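PDB 1OY3: NF-kappa-B inhibitor beta from Mus musculus, which inhibits the transcription factor NF-kappa-B by binding it and trapping it in the cytoplasm. Local coordinates for residues 147-152 and 180-186; 12-16 and 24-29. All blocks are in the same frame, centred on the assembly; numbering follows the deposited sequence.

From the N terminus, contact 2 comes first: helix 12-18 turns back through a short connection into helix 22-32, and residues 12-16 meet 24-29 only eight positions apart, closing the helical hairpin of the first ankyrin repeat. Contact 1 opens much later, after helix 91-97 and an unmodelled stretch, where 147-152 meets 180-186 and so encloses helices 161-167 and 171-180 in a longer loop. The two loops are in series, neither nested nor crossed. The centres of contact 1 and contact 2 lie about 31 Å apart, and the two do not touch. Contact 2 packs one repeat internally, whereas contact 1 joins the chain entering the fourth repeat to the chain leaving it.

Contact 1. Residues 147-152 and 180-186; sequences WRLQLE and AGADLNK
Glu152 binds two partners in 180-186 through different carboxylate oxygens. Its OE1 accepts the backbone N-H of Asp183, with Asp183 N 2.8 Å from Glu152 OE1; the bond is nearly straight (169°), arriving on the syn side but 31° out of the carboxylate plane. On the other oxygen, Glu152 OE2 forms a 2.6 Å salt bridge with Lys186 NZ, which comes from above that plane. Lys186 reaches it by curling: CG starts anti to the backbone N (chi1 179°), and the next three torsions are all bent, bringing the ammonium round to the Glu152 carboxylate. A long salt-bridge contact to Asp183 makes this a three-residue network, and one water joins Lys186 NZ to Glu152 O. Asp183 also shapes its own segment: Asp183 OD1 accepts from Asn185 N at 2.8 Å, an Asx turn within the type I turn from Asp183 to Lys186.

Farther back, the packing gathers round the end of helix 171-180, where Gly181, with positive phi, completes a Schellman motif. Leu151 spreads its two methyls over this end, CD1 near the carbonyl O of Ala180 and CD2 3.8 Å from Ala180 CB. Trp147 CZ3 approaches Ala180 CB more loosely, at 4.3 Å. Within the same segment, Arg148 CG lies over one face of the Trp147 indole, 3.5 Å above the ring plane and offset toward the rim; Pro100 and Tyr65 also touch Trp147.

With Asp183 OD2 4.6 Å from Glu152 OE2, Lys186 probably offsets the repulsion between two carboxylates. The polar end of this ankyrin-repeat junction thus combines a charge pair with a backbone hydrogen bond, and the other end is mostly apolar packing.

Contact 2. Residues 12-16 and 24-29; sequences ALHLA and FLDFLL
The antiparallel helix pair of an ankyrin repeat, here the first, is held together where Ala12, Leu13 and Ala16 face Phe24, Leu25, Leu28 and Leu29. The short axes run at 153° to one another and approach to 9.5 Å. Leu28 projects toward helix 12-18, and its CD2 methyl sits among three residues: Leu28 CD2 is 3.9 Å from Ala12 CB, 3.9 Å from Ala16 CB and 3.7 Å from Leu13 CD2. Leu13 and Leu28 lie alongside with their ends pointing opposite ways. Leu13 CD2 also reaches Leu25 CD1 at 3.7 Å and Leu29 CD1 at 3.6 Å, the Leu13 side chain running roughly perpendicular to that of Leu29. The helices come close at Ala16, whose CB is 4.1 Å from Leu25 CA, consistent with its small side chain. Phe24 flanks the alanines obliquely, its CE2 4.5 Å from Ala12 CB.

All the side chains meeting here are apolar, and most are buried. Leu13 continues onto Ala48 of helix 48-55, while Leu25 and Leu29 pack against helix 58-66, stacking this hairpin on the second repeat. Phe24 also meets aromatic side chains of another protein chain, so the hairpin touches both the second repeat and a further chain of the assembly.

Contact 1. Residues 147-152 and 180-186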
ATOM      1  N   TRP C 147      14.903  17.780   0.302  1.00 32.59           N
ATOM      2  CA  TRP C 147      13.469  17.511   0.292  1.00 26.16           C
ATOM      3  C   TRP C 147      13.097  16.461  -0.749  1.00 23.32           C
ATOM      4  O   TRP C 147      12.026  15.867  -0.671  1.00 20.75           O
ATOM      5  CB  TRP C 147      12.681  18.792   0.009  1.00 20.67           C
ATOM      6  CG  TRP C 147      12.996  19.420  -1.320  1.00 17.82           C
ATOM      7  CD1 TRP C 147      13.955  20.359  -1.576  1.00 21.59           C
ATOM      8  CD2 TRP C 147      12.380  19.122  -2.583  1.00 14.06           C
ATOM      9  NE1 TRP C 147      13.976  20.664  -2.919  1.00 20.39           N
ATOM     10  CE2 TRP C 147      13.022  19.917  -3.559  1.00 18.25           C
ATOM     11  CE3 TRP C 147      11.353  18.259  -2.983  1.00 16.09           C
ATOM     12  CZ2 TRP C 147      12.666  19.874  -4.915  1.00 17.70           C
ATOM     13  CZ3 TRP C 147      10.996  18.217  -4.333  1.00 15.74           C
ATOM     14  CH2 TRP C 147      11.651  19.016  -5.278  1.00 21.46           C
ATOM     15  N   ARG C 148      13.979  16.237  -1.721  1.00 21.09           N
ATOM     16  CA  ARG C 148      13.730  15.261  -2.781  1.00 25.10           C
ATOM     17  C   ARG C 148      13.768  13.801  -2.313  1.00 25.46           C
ATOM     18  O   ARG C 148      13.392  12.893  -3.055  1.00 25.65           O
ATOM     19  CB  ARG C 148      14.731  15.460  -3.927  1.00 26.78           C
ATOM     20  CG  ARG C 148      14.484  16.700  -4.772  1.00 29.19           C
ATOM     21  CD  ARG C 148      15.305  16.635  -6.065  1.00 37.69           C
ATOM     22  NE  ARG C 148      14.845  17.587  -7.073  1.00 40.78           N
ATOM     23  CZ  ARG C 148      15.013  18.904  -6.998  1.00 44.29           C
ATOM     24  NH1 ARG C 148      15.641  19.436  -5.957  1.00 48.46           N
ATOM     25  NH2 ARG C 148      14.548  19.695  -7.962  1.00 42.37           N
ATOM     26  N   LEU C 149      14.228  13.578  -1.089  1.00 22.91           N
ATOM     27  CA  LEU C 149      14.278  12.233  -0.539  1.00 26.09           C
ATOM     28  C   LEU C 149      12.849  11.737  -0.294  1.00 25.03           C
ATOM     29  O   LEU C 149      12.643  10.568   0.008  1.00 25.31           O
ATOM     30  CB  LEU C 149      15.070  12.216   0.774  1.00 24.62           C
ATOM     31  CG  LEU C 149      16.518  12.708   0.670  1.00 29.08           C
ATOM     32  CD1 LEU C 149      17.132  12.823   2.059  1.00 23.64           C
ATOM     33  CD2 LEU C 149      17.321  11.753  -0.201  1.00 23.49           C
ATOM     34  N   GLN C 150      11.868  12.633  -0.417  1.00 21.23           N
ATOM     35  CA  GLN C 150      10.461  12.264  -0.217  1.00 13.86           C
ATOM     36  C   GLN C 150       9.926  11.530  -1.449  1.00 14.53           C
ATOM     37  O   GLN C 150       9.061  10.648  -1.352  1.00 15.74           O
ATOM     38  CB  GLN C 150       9.597  13.510  -0.008  1.00 12.83           C
ATOM     39  CG  GLN C 150       9.867  14.307   1.261  1.00 13.04           C
ATOM     40  CD  GLN C 150       9.109  15.638   1.272  1.00 15.60           C
ATOM     41  OE1 GLN C 150       7.889  15.672   1.454  1.00 14.50           O
ATOM     42  NE2 GLN C 150       9.830  16.734   1.053  1.00 15.08           N
ATOM     43  N   LEU C 151      10.464  11.899  -2.602  1.00 17.35           N
ATOM     44  CA  LEU C 151      10.048  11.359  -3.881  1.00 19.66           C
ATOM     45  C   LEU C 151      10.192   9.865  -4.036  1.00 19.26           C
ATOM     46  O   LEU C 151       9.395   9.226  -4.712  1.00 19.24           O
ATOM     47  CB  LEU C 151      10.815  12.052  -5.017  1.00 20.91           C
ATOM     48  CG  LEU C 151      10.623  13.563  -5.151  1.00 28.42           C
ATOM     49  CD1 LEU C 151      11.444  14.056  -6.345  1.00 25.18           C
ATOM     50  CD2 LEU C 151       9.138  13.895  -5.330  1.00 18.13           C
ATOM     51  N   GLU C 152      11.221   9.301  -3.431  1.00 18.09           N
ATOM     52  CA  GLU C 152      11.421   7.874  -3.571  1.00 21.50           C
ATOM     53  C   GLU C 152      11.206   7.107  -2.266  1.00 17.50           C
ATOM     54  O   GLU C 152      11.581   5.944  -2.150  1.00 21.44           O
ATOM     55  CB  GLU C 152      12.802   7.620  -4.175  1.00 23.92           C
ATOM     56  CG  GLU C 152      12.946   8.287  -5.553  1.00 24.07           C
ATOM     57  CD  GLU C 152      11.877   7.826  -6.539  1.00 30.44           C
ATOM     58  OE1 GLU C 152      11.376   8.662  -7.331  1.00 25.32           O
ATOM     59  OE2 GLU C 152      11.545   6.621  -6.528  1.00 31.68           O
ATOM     60  N   ALA C 180       8.645  17.397 -10.119  1.00 21.05           N
ATOM     61  CA  ALA C 180       9.480  17.356  -8.914  1.00 20.82           C
ATOM     62  C   ALA C 180      10.707  16.460  -9.118  1.00 22.62           C
ATOM     63  O   ALA C 180      11.651  16.472  -8.313  1.00 20.87           O
ATOM     64  CB  ALA C 180       8.666  16.864  -7.720  1.00 21.28           C
ATOM     65  N   GLY C 181      10.683  15.677 -10.194  1.00 20.25           N
ATOM     66  CA  GLY C 181      11.803  14.801 -10.493  1.00 23.05           C
ATOM     67  C   GLY C 181      11.648  13.367 -10.015  1.00 25.36           C
ATOM     68  O   GLY C 181      12.645  12.678  -9.806  1.00 22.53           O
ATOM     69  N   ALA C 182      10.410  12.909  -9.834  1.00 24.45           N
ATOM     70  CA  ALA C 182      10.186  11.539  -9.377  1.00 20.75           C
ATOM     71  C   ALA C 182      10.637  10.533 -10.445  1.00 20.75           C
ATOM     72  O   ALA C 182      10.608  10.820 -11.644  1.00 19.37           O
ATOM     73  CB  ALA C 182       8.708  11.330  -9.044  1.00 20.73           C
ATOM     74  N   ASP C 183      11.066   9.354 -10.005  1.00 18.12           N
ATOM     75  CA  ASP C 183      11.516   8.314 -10.936  1.00 16.55           C
ATOM     76  C   ASP C 183      10.311   7.661 -11.632  1.00 13.96           C
ATOM     77  O   ASP C 183       9.594   6.861 -11.035  1.00 12.30           O
ATOM     78  CB  ASP C 183      12.331   7.277 -10.168  1.00 18.63           C
ATOM     79  CG  ASP C 183      12.804   6.133 -11.037  1.00 23.28           C
ATOM     80  OD1 ASP C 183      12.456   6.078 -12.243  1.00 23.08           O
ATOM     81  OD2 ASP C 183      13.532   5.282 -10.491  1.00 26.94           O
ATOM     82  N   LEU C 184      10.102   8.005 -12.900  1.00 12.18           N
ATOM     83  CA  LEU C 184       8.978   7.471 -13.677  1.00 12.04           C
ATOM     84  C   LEU C 184       9.088   6.005 -14.105  1.00 14.99           C
ATOM     85  O   LEU C 184       8.165   5.472 -14.727  1.00 16.41           O
ATOM     86  CB  LEU C 184       8.753   8.335 -14.927  1.00 16.91           C
ATOM     87  CG  LEU C 184       7.956   9.653 -14.852  1.00 20.56           C
ATOM     88  CD1 LEU C 184       7.956  10.253 -13.448  1.00 24.34           C
ATOM     89  CD2 LEU C 184       8.557  10.617 -15.846  1.00 17.22           C
ATOM     90  N   ASN C 185      10.195   5.343 -13.785  1.00 15.96           N
ATOM     91  CA  ASN C 185      10.350   3.946 -14.199  1.00 21.10           C
ATOM     92  C   ASN C 185      10.415   2.963 -13.040  1.00 22.83           C
ATOM     93  O   ASN C 185      10.470   1.757 -13.254  1.00 28.03           O
ATOM     94  CB  ASN C 185      11.617   3.779 -15.045  1.00 21.98           C
ATOM     95  CG  ASN C 185      11.611   4.650 -16.280  1.00 24.16           C
ATOM     96  OD1 ASN C 185      10.634   4.669 -17.030  1.00 25.16           O
ATOM     97  ND2 ASN C 185      12.707   5.374 -16.504  1.00 20.43           N
ATOM     98  N   LYS C 186      10.415   3.494 -11.821  1.00 21.48           N
ATOM     99  CA  LYS C 186      10.508   2.711 -10.588  1.00 21.01           C
ATOM    100  C   LYS C 186       9.490   1.580 -10.463  1.00 18.44           C
ATOM    101  O   LYS C 186       8.288   1.821 -10.339  1.00 17.28           O
ATOM    102  CB  LYS C 186      10.377   3.654  -9.383  1.00 18.23           C
ATOM    103  CG  LYS C 186      10.434   2.968  -8.022  1.00 13.13           C
ATOM    104  CD  LYS C 186      11.768   2.290  -7.750  1.00 20.96           C
ATOM    105  CE  LYS C 186      12.938   3.272  -7.764  1.00 25.94           C
ATOM    106  NZ  LYS C 186      12.871   4.342  -6.723  1.00 15.77           N
TER
HETATM  107  O   HOH W   1       9.015   6.944  -8.149  1.00 24.54           O
HETATM  108  O   HOH W   2      12.559   4.388  -3.999  1.00 38.76           O

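Contact 2. Residues 12-16 and 24-29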
ATOM      1  N   ALA C  12      -1.215  17.463  22.153  1.00 27.91           N
ATOM      2  CA  ALA C  12      -1.944  18.710  21.941  1.00 29.58           C
ATOM      3  C   ALA C  12      -1.822  19.134  20.474  1.00 29.53           C
ATOM      4  O   ALA C  12      -2.725  19.767  19.920  1.00 29.46           O
ATOM      5  CB  ALA C  12      -1.396  19.801  22.860  1.00 30.37           C
ATOM      6  N   LEU C  13      -0.700  18.784  19.848  1.00 29.81           N
ATOM      7  CA  LEU C  13      -0.493  19.110  18.444  1.00 30.66           C
ATOM      8  C   LEU C  13      -1.494  18.362  17.577  1.00 28.44           C
ATOM      9  O   LEU C  13      -2.246  18.987  16.829  1.00 27.29           O
ATOM     10  CB  LEU C  13       0.916  18.746  17.992  1.00 31.11           C
ATOM     11  CG  LEU C  13       1.909  19.882  17.765  1.00 30.51           C
ATOM     12  CD1 LEU C  13       3.024  19.365  16.881  1.00 32.01           C
ATOM     13  CD2 LEU C  13       1.231  21.070  17.094  1.00 29.46           C
ATOM     14  N   HIS C  14      -1.507  17.031  17.683  1.00 28.15           N
ATOM     15  CA  HIS C  14      -2.426  16.212  16.886  1.00 29.17           C
ATOM     16  C   HIS C  14      -3.841  16.744  16.994  1.00 27.86           C
ATOM     17  O   HIS C  14      -4.559  16.846  15.997  1.00 28.60           O
ATOM     18  CB  HIS C  14      -2.437  14.744  17.346  1.00 26.03           C
ATOM     19  CG  HIS C  14      -1.148  14.016  17.121  1.00 27.52           C
ATOM     20  ND1 HIS C  14      -0.103  14.057  18.017  1.00 22.68           N
ATOM     21  CD2 HIS C  14      -0.737  13.223  16.100  1.00 27.33           C
ATOM     22  CE1 HIS C  14       0.893  13.318  17.564  1.00 27.06           C
ATOM     23  NE2 HIS C  14       0.535  12.800  16.401  1.00 28.84           N
ATOM     24  N   LEU C  15      -4.241  17.085  18.211  1.00 28.00           N
ATOM     25  CA  LEU C  15      -5.586  17.587  18.442  1.00 28.94           C
ATOM     26  C   LEU C  15      -5.796  18.981  17.869  1.00 24.86           C
ATOM     27  O   LEU C  15      -6.918  19.347  17.537  1.00 24.71           O
ATOM     28  CB  LEU C  15      -5.905  17.575  19.941  1.00 30.26           C
ATOM     29  CG  LEU C  15      -5.884  16.195  20.604  1.00 30.73           C
ATOM     30  CD1 LEU C  15      -6.097  16.340  22.101  1.00 32.80           C
ATOM     31  CD2 LEU C  15      -6.952  15.317  19.990  1.00 24.17           C
ATOM     32  N   ALA C  16      -4.726  19.759  17.750  1.00 24.89           N
ATOM     33  CA  ALA C  16      -4.862  21.100  17.193  1.00 26.85           C
ATOM     34  C   ALA C  16      -5.255  20.974  15.720  1.00 24.62           C
ATOM     35  O   ALA C  16      -6.081  21.740  15.233  1.00 23.65           O
ATOM     36  CB  ALA C  16      -3.549  21.882  17.332  1.00 27.62           C
ATOM     37  N   PHE C  24      -4.739  27.988  18.187  1.00 31.95           N
ATOM     38  CA  PHE C  24      -4.038  27.179  19.174  1.00 31.04           C
ATOM     39  C   PHE C  24      -2.831  26.521  18.515  1.00 29.82           C
ATOM     40  O   PHE C  24      -1.779  26.381  19.142  1.00 27.71           O
ATOM     41  CB  PHE C  24      -4.962  26.119  19.783  1.00 32.22           C
ATOM     42  CG  PHE C  24      -4.401  25.473  21.028  1.00 37.03           C
ATOM     43  CD1 PHE C  24      -3.902  26.256  22.071  1.00 37.96           C
ATOM     44  CD2 PHE C  24      -4.371  24.085  21.163  1.00 38.89           C
ATOM     45  CE1 PHE C  24      -3.380  25.670  23.229  1.00 35.17           C
ATOM     46  CE2 PHE C  24      -3.853  23.487  22.317  1.00 36.60           C
ATOM     47  CZ  PHE C  24      -3.356  24.283  23.353  1.00 37.14           C
ATOM     48  N   LEU C  25      -2.975  26.121  17.252  1.00 28.64           N
ATOM     49  CA  LEU C  25      -1.859  25.508  16.541  1.00 26.54           C
ATOM     50  C   LEU C  25      -0.686  26.466  16.602  1.00 25.37           C
ATOM     51  O   LEU C  25       0.413  26.084  17.002  1.00 24.75           O
ATOM     52  CB  LEU C  25      -2.200  25.235  15.075  1.00 27.39           C
ATOM     53  CG  LEU C  25      -0.970  24.836  14.241  1.00 30.08           C
ATOM     54  CD1 LEU C  25      -0.280  23.643  14.880  1.00 30.80           C
ATOM     55  CD2 LEU C  25      -1.372  24.516  12.807  1.00 29.18           C
ATOM     56  N   ASP C  26      -0.933  27.720  16.225  1.00 29.33           N
ATOM     57  CA  ASP C  26       0.109  28.747  16.234  1.00 28.40           C
ATOM     58  C   ASP C  26       0.774  28.826  17.599  1.00 27.85           C
ATOM     59  O   ASP C  26       2.003  28.920  17.706  1.00 23.17           O
ATOM     60  CB  ASP C  26      -0.484  30.110  15.863  1.00 33.64           C
ATOM     61  CG  ASP C  26      -0.862  30.201  14.395  1.00 35.77           C
ATOM     62  OD1 ASP C  26      -1.412  31.246  13.986  1.00 37.83           O
ATOM     63  OD2 ASP C  26      -0.606  29.233  13.646  1.00 35.70           O
ATOM     64  N   PHE C  27      -0.044  28.781  18.646  1.00 31.75           N
ATOM     65  CA  PHE C  27       0.467  28.830  20.010  1.00 33.32           C
ATOM     66  C   PHE C  27       1.442  27.673  20.229  1.00 30.57           C
ATOM     67  O   PHE C  27       2.612  27.888  20.545  1.00 28.45           O
ATOM     68  CB  PHE C  27      -0.693  28.727  21.003  1.00 39.67           C
ATOM     69  CG  PHE C  27      -0.263  28.670  22.438  1.00 41.95           C
ATOM     70  CD1 PHE C  27       0.332  29.769  23.046  1.00 45.09           C
ATOM     71  CD2 PHE C  27      -0.461  27.516  23.188  1.00 45.08           C
ATOM     72  CE1 PHE C  27       0.723  29.720  24.383  1.00 47.99           C
ATOM     73  CE2 PHE C  27      -0.074  27.456  24.524  1.00 44.99           C
ATOM     74  CZ  PHE C  27       0.518  28.559  25.123  1.00 47.42           C
ATOM     75  N   LEU C  28       0.952  26.448  20.052  1.00 32.51           N
ATOM     76  CA  LEU C  28       1.780  25.260  20.237  1.00 33.73           C
ATOM     77  C   LEU C  28       3.094  25.384  19.477  1.00 36.14           C
ATOM     78  O   LEU C  28       4.177  25.281  20.061  1.00 37.98           O
ATOM     79  CB  LEU C  28       1.035  24.007  19.771  1.00 33.08           C
ATOM     80  CG  LEU C  28      -0.038  23.388  20.679  1.00 30.80           C
ATOM     81  CD1 LEU C  28      -1.051  24.418  21.074  1.00 34.63           C
ATOM     82  CD2 LEU C  28      -0.723  22.250  19.950  1.00 26.15           C
ATOM     83  N   LEU C  29       2.994  25.616  18.174  1.00 38.50           N
ATOM     84  CA  LEU C  29       4.179  25.751  17.338  1.00 37.23           C
ATOM     85  C   LEU C  29       5.109  26.834  17.861  1.00 38.84           C
ATOM     86  O   LEU C  29       6.312  26.810  17.598  1.00 39.31           O
ATOM     87  CB  LEU C  29       3.769  26.047  15.892  1.00 36.36           C
ATOM     88  CG  LEU C  29       3.878  24.860  14.929  1.00 33.78           C
ATOM     89  CD1 LEU C  29       3.385  23.593  15.598  1.00 32.58           C
ATOM     90  CD2 LEU C  29       3.091  25.153  13.663  1.00 32.71           C
TER